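Local coordinates for transcriptional repressor, TetR family (Thermus thermophilus, PDB 3ANP), which represses transcription of genes for fatty acid degradation, probably by binding operator DNA, and binds the acyl-coenzyme A ligand lauroyl-CoA, at residues K8-R11 with E12-R16; A17-E20 with L21-N24; Q28-T31 with A32-A36. All coordinates share one frame; numbering follows the deposited sequence.

Contact 1. Residues K8-R11 with E12-R16; sequences KRRR and ERIFR
Arg10 and Arg13, one helical turn apart near the start of the first helix of the TetR-type DNA-binding domain, meet through a water rather than directly. Followed outward, Arg13 first lays CB against the backbone, 3.5 Å from Arg9 O. Its CG stands anti to the backbone N (chi1 -168°), and the chain runs straight until a bend at chi3 turns the guanidinium back along the helix. There NE bonds to Ala39 O, at the end of helix 32-39, NH1 passes 4.1 Å from Arg10 CA, and NH2 gives a 2.8 Å hydrogen bond to the water, which lies at the guanidinium edge. Arg10 NE donates to the same water, which sits beside both nitrogens and probably softens the repulsion; the two guanidinium planes stand 84° apart. Arg10 CG also touches Ile14 CD1; the buried Ile14 side chain packs on Phe46 and Tyr49 of helix 43-49, while Arg11 NH1 bonds to Tyr49 O. On another flank the Arg9 backbone carbonyl and the Glu12 carboxylate share a second water, which donates to O and OE2. Glu12 OE2 also takes Arg16 NE at 2.9 Å, from above its own plane but within the plane of the guanidinium.

Contact 2. Residues A17-E20 with L21-N24; sequences AAME and LFRN
Ala18 and Phe22 make the tight side of this i to i+4 contact in the first helix of the TetR DNA-binding domain. Ala18 CB lies over the face of the Phe22 ring, 4.3 Å from its centroid, in a CH-pi contact. Ala18 O, already bonded to Phe22 N, stands 3.0 Å above the same ring, offset toward the rim. Selenomethionine Met19 folds back through two bends, and its SE lies 5.5 Å from the Phe22 centroid, an oblique Met-aromatic contact. Its CE then rests over one face of the Arg23 guanidinium, 3.9 Å from Arg23 CZ. The solvent side is polar and looser. A water accepts from Arg23 NH2 and donates to Glu20 OE1, bridging charges that stand 5.4 Å apart. Glu20, bent at chi2 (72°), brings OE2 to Asn24 ND2 at 3.0 Å, but the bond is weak, with an N-H...O angle of 140° and the two flat groups steeply crossed. The buried side chains fit between three helices: Ala18 and Phe22 meet Ile35 of helix 32-39 and Val56 of helix 54-77, and Met19 and Phe22 reach Leu103 of helix 101-110.

Contact 3. Residues Q28-T31 with A32-A36; sequences QETT and ATEIA
Thr31 holds OG1 between its backbone N and carbonyl carbon (chi1 79°), pointing it at the first turn of helix 32-39, while Glu34, with CG anti to its carbonyl carbon (chi1 -67°) and an extended chain beyond, reaches back to the Thr31 backbone. The two exchanges make a capping box. Thr31 OG1 accepts from Glu34 N at 3.3 Å and, weakly and at a poor angle, from Thr33 N; in return Thr31 N donates to Glu34 OE1 at 3.1 Å, meeting the carboxylate on its anti side and 34° out of its plane. Glu34 CG lies 3.6 Å from Thr31 OG1. The other carboxylate oxygen, OE2, forms a salt bridge to Arg25 at the end of helix 3-25. Shortening Glu34 to an alanine would probably leave Thr31 N without its acceptor and Arg25 without its ion-pair mate. Beneath the cap, the Thr30 and Ile35 side chains cross steeply, with Thr30 CG2 3.8 Å from Ile35 CG1, and Thr30 OG1 is hydrogen-bonded to Gly26 O. Helix 32-39 begins the predicted helix-turn-helix motif. Two of its first N-H groups find a side-chain acceptor, and the carboxylate, lying close to the helix N-terminus and paired with an arginine, is likely to stay ionised.

Contacts 1 and 2 follow each other along helix 3-25, and contact 3 begins helix 32-39, packed against it. Contact 1 lies at the surface, an arginine-rich turn in which water and one carboxylate mediate between charges and Ile14 alone is buried. Contact 2 is partly buried, with an apolar face and a polar edge. Contact 3 is partly buried too, but hydrogen bonds of a helix cap take the leading place. Contacts 2 and 3 press closely together: Ala18 CB lies 3.5 Å from Ile35 CD1, and Leu21 CD1 packs on the backbone of Glu34 and Ile35. Contact 1 touches contact 3 more lightly, through Ile14 O and Ile35 CG2.

Contact 1. Residues K8-R11 with E12-R16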
ATOM      1  N   LYS A   8     -15.556 -30.680  -7.160  1.00 19.32           N
ATOM      2  CA  LYS A   8     -14.384 -29.995  -7.685  1.00 20.61           C
ATOM      3  C   LYS A   8     -14.626 -29.626  -9.140  1.00 21.19           C
ATOM      4  O   LYS A   8     -14.201 -28.562  -9.595  1.00 18.48           O
ATOM      5  CB  LYS A   8     -13.138 -30.872  -7.558  1.00 23.65           C
ATOM      6  CG  LYS A   8     -12.677 -31.034  -6.117  1.00 27.99           C
ATOM      7  CD  LYS A   8     -11.262 -31.560  -6.056  1.00 32.57           C
ATOM      8  CE  LYS A   8     -10.743 -31.541  -4.623  1.00 37.51           C
ATOM      9  NZ  LYS A   8      -9.298 -31.903  -4.550  1.00 39.92           N
ATOM     10  N   ARG A   9     -15.308 -30.505  -9.875  1.00 17.45           N
ATOM     11  CA  ARG A   9     -15.612 -30.212 -11.272  1.00 19.35           C
ATOM     12  C   ARG A   9     -16.599 -29.053 -11.326  1.00 18.74           C
ATOM     13  O   ARG A   9     -16.479 -28.154 -12.159  1.00 20.25           O
ATOM     14  CB  ARG A   9     -16.226 -31.430 -11.974  1.00 21.04           C
ATOM     15  CG  ARG A   9     -15.223 -32.543 -12.285  1.00 22.20           C
ATOM     16  CD  ARG A   9     -14.382 -32.218 -13.508  1.00 21.07           C
ATOM     17  NE  ARG A   9     -15.193 -32.231 -14.724  1.00 23.45           N
ATOM     18  CZ  ARG A   9     -14.835 -31.655 -15.873  1.00 24.28           C
ATOM     19  NH1 ARG A   9     -13.669 -31.016 -15.972  1.00 19.27           N
ATOM     20  NH2 ARG A   9     -15.652 -31.703 -16.919  1.00 21.89           N
ATOM     21  N   ARG A  10     -17.592 -29.076 -10.447  1.00 17.13           N
ATOM     22  CA  ARG A  10     -18.557 -27.993 -10.439  1.00 17.40           C
ATOM     23  C   ARG A  10     -17.892 -26.654 -10.101  1.00 18.51           C
ATOM     24  O   ARG A  10     -18.204 -25.637 -10.722  1.00 18.94           O
ATOM     25  CB  ARG A  10     -19.680 -28.288  -9.448  1.00 20.31           C
ATOM     26  CG  ARG A  10     -20.631 -27.135  -9.267  1.00 22.26           C
ATOM     27  CD  ARG A  10     -21.899 -27.571  -8.559  1.00 28.56           C
ATOM     28  NE  ARG A  10     -22.831 -28.187  -9.498  1.00 35.35           N
ATOM     29  CZ  ARG A  10     -24.108 -28.444  -9.226  1.00 39.15           C
ATOM     30  NH1 ARG A  10     -24.612 -28.140  -8.033  1.00 40.17           N
ATOM     31  NH2 ARG A  10     -24.888 -28.982 -10.158  1.00 39.27           N
ATOM     32  N   ARG A  11     -16.980 -26.648  -9.127  1.00 19.16           N
ATOM     33  CA  ARG A  11     -16.307 -25.399  -8.773  1.00 19.48           C
ATOM     34  C   ARG A  11     -15.485 -24.889  -9.954  1.00 20.93           C
ATOM     35  O   ARG A  11     -15.497 -23.694 -10.258  1.00 14.91           O
ATOM     36  CB  ARG A  11     -15.384 -25.580  -7.562  1.00 17.43           C
ATOM     37  CG  ARG A  11     -14.614 -24.307  -7.186  1.00 20.05           C
ATOM     38  CD  ARG A  11     -13.735 -24.543  -5.967  1.00 23.22           C
ATOM     39  NE  ARG A  11     -14.563 -24.790  -4.796  1.00 30.04           N
ATOM     40  CZ  ARG A  11     -15.188 -23.834  -4.109  1.00 28.23           C
ATOM     41  NH1 ARG A  11     -15.064 -22.566  -4.472  1.00 23.67           N
ATOM     42  NH2 ARG A  11     -15.952 -24.153  -3.076  1.00 29.77           N
ATOM     43  N   GLU A  12     -14.781 -25.789 -10.633  1.00 18.57           N
ATOM     44  CA  GLU A  12     -13.957 -25.355 -11.757  1.00 20.12           C
ATOM     45  C   GLU A  12     -14.799 -24.823 -12.919  1.00 17.33           C
ATOM     46  O   GLU A  12     -14.404 -23.871 -13.587  1.00 20.58           O
ATOM     47  CB  GLU A  12     -13.034 -26.487 -12.230  1.00 18.37           C
ATOM     48  CG  GLU A  12     -11.850 -26.004 -13.072  1.00 26.60           C
ATOM     49  CD  GLU A  12     -12.055 -26.161 -14.580  1.00 33.14           C
ATOM     50  OE1 GLU A  12     -11.201 -25.657 -15.357  1.00 31.23           O
ATOM     51  OE2 GLU A  12     -13.055 -26.794 -14.993  1.00 32.34           O
ATOM     52  N   ARG A  13     -15.968 -25.412 -13.151  1.00 19.08           N
ATOM     53  CA  ARG A  13     -16.814 -24.947 -14.244  1.00 20.68           C
ATOM     54  C   ARG A  13     -17.361 -23.549 -13.921  1.00 21.53           C
ATOM     55  O   ARG A  13     -17.415 -22.676 -14.786  1.00 16.97           O
ATOM     56  CB  ARG A  13     -17.964 -25.929 -14.491  1.00 23.03           C
ATOM     57  CG  ARG A  13     -18.708 -25.650 -15.788  1.00 29.09           C
ATOM     58  CD  ARG A  13     -19.775 -26.692 -16.084  1.00 30.96           C
ATOM     59  NE  ARG A  13     -20.925 -26.605 -15.185  1.00 30.43           N
ATOM     60  CZ  ARG A  13     -21.218 -27.507 -14.251  1.00 33.07           C
ATOM     61  NH1 ARG A  13     -20.438 -28.572 -14.083  1.00 34.43           N
ATOM     62  NH2 ARG A  13     -22.305 -27.359 -13.501  1.00 31.48           N
ATOM     63  N   ILE A  14     -17.777 -23.340 -12.676  1.00 19.12           N
ATOM     64  CA  ILE A  14     -18.277 -22.032 -12.270  1.00 19.89           C
ATOM     65  C   ILE A  14     -17.125 -21.026 -12.429  1.00 19.23           C
ATOM     66  O   ILE A  14     -17.305 -19.941 -12.979  1.00 19.05           O
ATOM     67  CB  ILE A  14     -18.754 -22.061 -10.793  1.00 18.61           C
ATOM     68  CG1 ILE A  14     -20.039 -22.904 -10.688  1.00 19.37           C
ATOM     69  CG2 ILE A  14     -18.976 -20.624 -10.279  1.00 16.43           C
ATOM     70  CD1 ILE A  14     -20.427 -23.281  -9.264  1.00 21.73           C
ATOM     71  N   PHE A  15     -15.935 -21.398 -11.952  1.00 16.54           N
ATOM     72  CA  PHE A  15     -14.773 -20.530 -12.069  1.00 16.00           C
ATOM     73  C   PHE A  15     -14.517 -20.145 -13.532  1.00 17.71           C
ATOM     74  O   PHE A  15     -14.368 -18.961 -13.872  1.00 14.52           O
ATOM     75  CB  PHE A  15     -13.541 -21.226 -11.480  1.00 19.27           C
ATOM     76  CG  PHE A  15     -12.263 -20.459 -11.677  1.00 21.31           C
ATOM     77  CD1 PHE A  15     -11.392 -20.779 -12.719  1.00 20.38           C
ATOM     78  CD2 PHE A  15     -11.946 -19.390 -10.842  1.00 16.27           C
ATOM     79  CE1 PHE A  15     -10.225 -20.041 -12.929  1.00 19.37           C
ATOM     80  CE2 PHE A  15     -10.789 -18.651 -11.041  1.00 17.15           C
ATOM     81  CZ  PHE A  15      -9.923 -18.978 -12.094  1.00 21.56           C
ATOM     82  N   ARG A  16     -14.475 -21.146 -14.407  1.00 16.57           N
ATOM     83  CA  ARG A  16     -14.234 -20.874 -15.820  1.00 16.67           C
ATOM     84  C   ARG A  16     -15.290 -19.972 -16.411  1.00 16.62           C
ATOM     85  O   ARG A  16     -14.975 -19.035 -17.166  1.00 16.16           O
ATOM     86  CB  ARG A  16     -14.174 -22.178 -16.621  1.00 16.91           C
ATOM     87  CG  ARG A  16     -12.916 -22.976 -16.338  1.00 22.84           C
ATOM     88  CD  ARG A  16     -12.658 -24.023 -17.419  1.00 28.67           C
ATOM     89  NE  ARG A  16     -13.605 -25.124 -17.341  1.00 30.70           N
ATOM     90  CZ  ARG A  16     -14.626 -25.302 -18.173  1.00 37.00           C
ATOM     91  NH1 ARG A  16     -14.839 -24.445 -19.168  1.00 38.60           N
ATOM     92  NH2 ARG A  16     -15.445 -26.332 -17.994  1.00 40.14           N
TER
HETATM   93  O   HOH W   1     -15.563 -28.663 -14.569  1.00 24.73           O
HETATM   94  O   HOH W   2     -22.238 -29.855 -12.278  1.00 33.38           O

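Contact 2. Residues A17-E20 with L21-N24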
ATOM      1  N   ALA A  17     -16.547 -20.261 -16.083  1.00 16.94           N
ATOM      2  CA  ALA A  17     -17.668 -19.472 -16.586  1.00 18.66           C
ATOM      3  C   ALA A  17     -17.538 -18.005 -16.164  1.00 17.14           C
ATOM      4  O   ALA A  17     -17.733 -17.094 -16.969  1.00 14.98           O
ATOM      5  CB  ALA A  17     -18.971 -20.043 -16.065  1.00 18.86           C
ATOM      6  N   ALA A  18     -17.212 -17.780 -14.899  1.00 15.64           N
ATOM      7  CA  ALA A  18     -17.061 -16.407 -14.407  1.00 15.18           C
ATOM      8  C   ALA A  18     -15.890 -15.663 -15.051  1.00 14.84           C
ATOM      9  O   ALA A  18     -16.020 -14.489 -15.419  1.00 14.92           O
ATOM     10  CB  ALA A  18     -16.897 -16.401 -12.866  1.00 12.91           C
HETATM   11  N   MSE A  19     -14.746 -16.330 -15.177  1.00 15.97           N
HETATM   12  CA  MSE A  19     -13.567 -15.692 -15.755  1.00 13.32           C
HETATM   13  C   MSE A  19     -13.823 -15.246 -17.197  1.00 16.29           C
HETATM   14  O   MSE A  19     -13.437 -14.139 -17.583  1.00 12.48           O
HETATM   15  CB  MSE A  19     -12.362 -16.645 -15.703  1.00 16.18           C
HETATM   16  CG  MSE A  19     -11.843 -16.938 -14.292  1.00 19.28           C
HETATM   17 SE   MSE A  19     -11.268 -15.306 -13.362  1.00 31.12          SE
HETATM   18  CE  MSE A  19      -9.919 -14.700 -14.621  1.00 27.05           C
ATOM     19  N   GLU A  20     -14.464 -16.106 -17.989  1.00 12.70           N
ATOM     20  CA  GLU A  20     -14.775 -15.767 -19.375  1.00 16.53           C
ATOM     21  C   GLU A  20     -15.687 -14.528 -19.426  1.00 17.35           C
ATOM     22  O   GLU A  20     -15.433 -13.588 -20.195  1.00 15.15           O
ATOM     23  CB  GLU A  20     -15.438 -16.962 -20.088  1.00 17.87           C
ATOM     24  CG  GLU A  20     -15.789 -16.704 -21.550  1.00 20.01           C
ATOM     25  CD  GLU A  20     -14.569 -16.632 -22.479  1.00 20.92           C
ATOM     26  OE1 GLU A  20     -13.417 -16.549 -21.994  1.00 19.67           O
ATOM     27  OE2 GLU A  20     -14.765 -16.652 -23.714  1.00 22.81           O
ATOM     28  N   LEU A  21     -16.732 -14.505 -18.598  1.00 17.59           N
ATOM     29  CA  LEU A  21     -17.640 -13.353 -18.564  1.00 16.63           C
ATOM     30  C   LEU A  21     -16.889 -12.108 -18.105  1.00 16.81           C
ATOM     31  O   LEU A  21     -17.079 -11.033 -18.671  1.00 17.96           O
ATOM     32  CB  LEU A  21     -18.835 -13.608 -17.614  1.00 15.49           C
ATOM     33  CG  LEU A  21     -19.905 -14.532 -18.208  1.00 14.50           C
ATOM     34  CD1 LEU A  21     -20.801 -15.089 -17.117  1.00 16.15           C
ATOM     35  CD2 LEU A  21     -20.736 -13.749 -19.249  1.00 17.42           C
ATOM     36  N   PHE A  22     -16.058 -12.243 -17.070  1.00 15.46           N
ATOM     37  CA  PHE A  22     -15.303 -11.091 -16.567  1.00 16.94           C
ATOM     38  C   PHE A  22     -14.402 -10.542 -17.679  1.00 18.61           C
ATOM     39  O   PHE A  22     -14.299  -9.322 -17.891  1.00 17.03           O
ATOM     40  CB  PHE A  22     -14.408 -11.463 -15.364  1.00 19.24           C
ATOM     41  CG  PHE A  22     -15.162 -11.897 -14.108  1.00 14.97           C
ATOM     42  CD1 PHE A  22     -16.484 -11.536 -13.895  1.00 14.69           C
ATOM     43  CD2 PHE A  22     -14.497 -12.623 -13.116  1.00 13.73           C
ATOM     44  CE1 PHE A  22     -17.139 -11.888 -12.698  1.00 16.53           C
ATOM     45  CE2 PHE A  22     -15.134 -12.980 -11.928  1.00 15.92           C
ATOM     46  CZ  PHE A  22     -16.462 -12.607 -11.722  1.00 15.03           C
ATOM     47  N   ARG A  23     -13.739 -11.447 -18.384  1.00 17.51           N
ATOM     48  CA  ARG A  23     -12.850 -11.046 -19.468  1.00 20.12           C
ATOM     49  C   ARG A  23     -13.579 -10.380 -20.615  1.00 19.63           C
ATOM     50  O   ARG A  23     -13.170  -9.317 -21.081  1.00 23.74           O
ATOM     51  CB  ARG A  23     -12.084 -12.259 -20.012  1.00 19.58           C
ATOM     52  CG  ARG A  23     -10.905 -12.675 -19.153  1.00 18.87           C
ATOM     53  CD  ARG A  23     -10.184 -13.910 -19.716  1.00 22.87           C
ATOM     54  NE  ARG A  23      -8.950 -14.162 -18.980  1.00 19.40           N
ATOM     55  CZ  ARG A  23      -8.719 -15.244 -18.246  1.00 23.38           C
ATOM     56  NH1 ARG A  23      -7.563 -15.364 -17.608  1.00 22.46           N
ATOM     57  NH2 ARG A  23      -9.632 -16.211 -18.156  1.00 20.37           N
ATOM     58  N   ASN A  24     -14.660 -11.003 -21.071  1.00 19.25           N
ATOM     59  CA  ASN A  24     -15.426 -10.487 -22.206  1.00 21.59           C
ATOM     60  C   ASN A  24     -16.350  -9.307 -21.936  1.00 24.82           C
ATOM     61  O   ASN A  24     -16.600  -8.498 -22.831  1.00 25.06           O
ATOM     62  CB  ASN A  24     -16.270 -11.607 -22.829  1.00 22.27           C
ATOM     63  CG  ASN A  24     -15.423 -12.664 -23.517  1.00 23.43           C
ATOM     64  OD1 ASN A  24     -14.338 -12.367 -24.000  1.00 24.92           O
ATOM     65  ND2 ASN A  24     -15.926 -13.896 -23.579  1.00 21.52           N
TER
HETATM   66  O   HOH W   3     -11.706 -17.051 -19.910  1.00 19.95           O

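Contact 3. Residues Q28-T31 with A32-A36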
ATOM      1  N   GLN A  28     -17.076  -5.842 -12.928  1.00 20.02           N
ATOM      2  CA  GLN A  28     -18.160  -5.117 -12.283  1.00 22.52           C
ATOM      3  C   GLN A  28     -19.494  -5.296 -12.991  1.00 19.21           C
ATOM      4  O   GLN A  28     -20.532  -5.380 -12.336  1.00 19.95           O
ATOM      5  CB  GLN A  28     -17.839  -3.619 -12.221  1.00 24.52           C
ATOM      6  CG  GLN A  28     -16.638  -3.248 -11.362  1.00 34.14           C
ATOM      7  CD  GLN A  28     -16.823  -3.619  -9.898  1.00 39.37           C
ATOM      8  OE1 GLN A  28     -17.939  -3.572  -9.366  1.00 39.75           O
ATOM      9  NE2 GLN A  28     -15.726  -3.977  -9.236  1.00 37.79           N
ATOM     10  N   GLU A  29     -19.460  -5.360 -14.321  1.00 18.52           N
ATOM     11  CA  GLU A  29     -20.679  -5.491 -15.133  1.00 23.03           C
ATOM     12  C   GLU A  29     -21.326  -6.876 -15.128  1.00 21.54           C
ATOM     13  O   GLU A  29     -22.507  -7.025 -15.449  1.00 23.77           O
ATOM     14  CB  GLU A  29     -20.382  -5.088 -16.585  1.00 25.19           C
ATOM     15  CG  GLU A  29     -19.933  -3.637 -16.751  1.00 32.84           C
ATOM     16  CD  GLU A  29     -18.415  -3.471 -16.743  1.00 33.94           C
ATOM     17  OE1 GLU A  29     -17.723  -4.203 -16.007  1.00 29.01           O
ATOM     18  OE2 GLU A  29     -17.916  -2.591 -17.474  1.00 39.74           O
ATOM     19  N   THR A  30     -20.550  -7.885 -14.773  1.00 17.24           N
ATOM     20  CA  THR A  30     -21.045  -9.257 -14.739  1.00 18.04           C
ATOM     21  C   THR A  30     -21.691  -9.601 -13.388  1.00 17.99           C
ATOM     22  O   THR A  30     -21.104  -9.369 -12.339  1.00 19.19           O
ATOM     23  CB  THR A  30     -19.883 -10.235 -15.023  1.00 18.79           C
ATOM     24  OG1 THR A  30     -19.392 -10.015 -16.353  1.00 19.71           O
ATOM     25  CG2 THR A  30     -20.342 -11.674 -14.881  1.00 17.44           C
ATOM     26  N   THR A  31     -22.889 -10.177 -13.417  1.00 18.21           N
ATOM     27  CA  THR A  31     -23.581 -10.519 -12.179  1.00 19.02           C
ATOM     28  C   THR A  31     -23.564 -12.006 -11.819  1.00 20.75           C
ATOM     29  O   THR A  31     -23.282 -12.881 -12.653  1.00 15.86           O
ATOM     30  CB  THR A  31     -25.064 -10.057 -12.225  1.00 19.94           C
ATOM     31  OG1 THR A  31     -25.828 -10.988 -13.002  1.00 18.02           O
ATOM     32  CG2 THR A  31     -25.172  -8.650 -12.850  1.00 19.07           C
ATOM     33  N   ALA A  32     -23.882 -12.290 -10.564  1.00 17.00           N
ATOM     34  CA  ALA A  32     -23.915 -13.666 -10.086  1.00 19.18           C
ATOM     35  C   ALA A  32     -24.933 -14.487 -10.897  1.00 19.14           C
ATOM     36  O   ALA A  32     -24.720 -15.681 -11.158  1.00 20.55           O
ATOM     37  CB  ALA A  32     -24.265 -13.688  -8.582  1.00 14.57           C
ATOM     38  N   THR A  33     -26.022 -13.846 -11.313  1.00 19.80           N
ATOM     39  CA  THR A  33     -27.043 -14.546 -12.088  1.00 20.12           C
ATOM     40  C   THR A  33     -26.526 -14.941 -13.484  1.00 22.13           C
ATOM     41  O   THR A  33     -26.844 -16.024 -13.976  1.00 23.35           O
ATOM     42  CB  THR A  33     -28.347 -13.700 -12.218  1.00 19.82           C
ATOM     43  OG1 THR A  33     -28.925 -13.508 -10.918  1.00 20.41           O
ATOM     44  CG2 THR A  33     -29.373 -14.418 -13.095  1.00 19.92           C
ATOM     45  N   GLU A  34     -25.731 -14.073 -14.116  1.00 18.03           N
ATOM     46  CA  GLU A  34     -25.167 -14.381 -15.435  1.00 19.48           C
ATOM     47  C   GLU A  34     -24.162 -15.516 -15.318  1.00 19.76           C
ATOM     48  O   GLU A  34     -24.129 -16.416 -16.165  1.00 20.65           O
ATOM     49  CB  GLU A  34     -24.462 -13.159 -16.043  1.00 19.49           C
ATOM     50  CG  GLU A  34     -25.394 -12.022 -16.411  1.00 18.44           C
ATOM     51  CD  GLU A  34     -24.649 -10.811 -16.964  1.00 22.20           C
ATOM     52  OE1 GLU A  34     -23.580 -10.467 -16.414  1.00 20.80           O
ATOM     53  OE2 GLU A  34     -25.140 -10.190 -17.932  1.00 20.40           O
ATOM     54  N   ILE A  35     -23.326 -15.463 -14.279  1.00 18.77           N
ATOM     55  CA  ILE A  35     -22.344 -16.510 -14.047  1.00 17.09           C
ATOM     56  C   ILE A  35     -23.047 -17.852 -13.843  1.00 18.90           C
ATOM     57  O   ILE A  35     -22.676 -18.861 -14.454  1.00 18.98           O
ATOM     58  CB  ILE A  35     -21.458 -16.193 -12.804  1.00 18.24           C
ATOM     59  CG1 ILE A  35     -20.539 -14.999 -13.109  1.00 16.68           C
ATOM     60  CG2 ILE A  35     -20.605 -17.404 -12.435  1.00 14.18           C
ATOM     61  CD1 ILE A  35     -19.737 -14.534 -11.900  1.00 16.86           C
ATOM     62  N   ALA A  36     -24.064 -17.863 -12.984  1.00 19.02           N
ATOM     63  CA  ALA A  36     -24.826 -19.074 -12.696  1.00 18.07           C
ATOM     64  C   ALA A  36     -25.411 -19.656 -13.986  1.00 20.93           C
ATOM     65  O   ALA A  36     -25.275 -20.862 -14.263  1.00 22.09           O
ATOM     66  CB  ALA A  36     -25.950 -18.761 -11.718  1.00 20.46           C
TER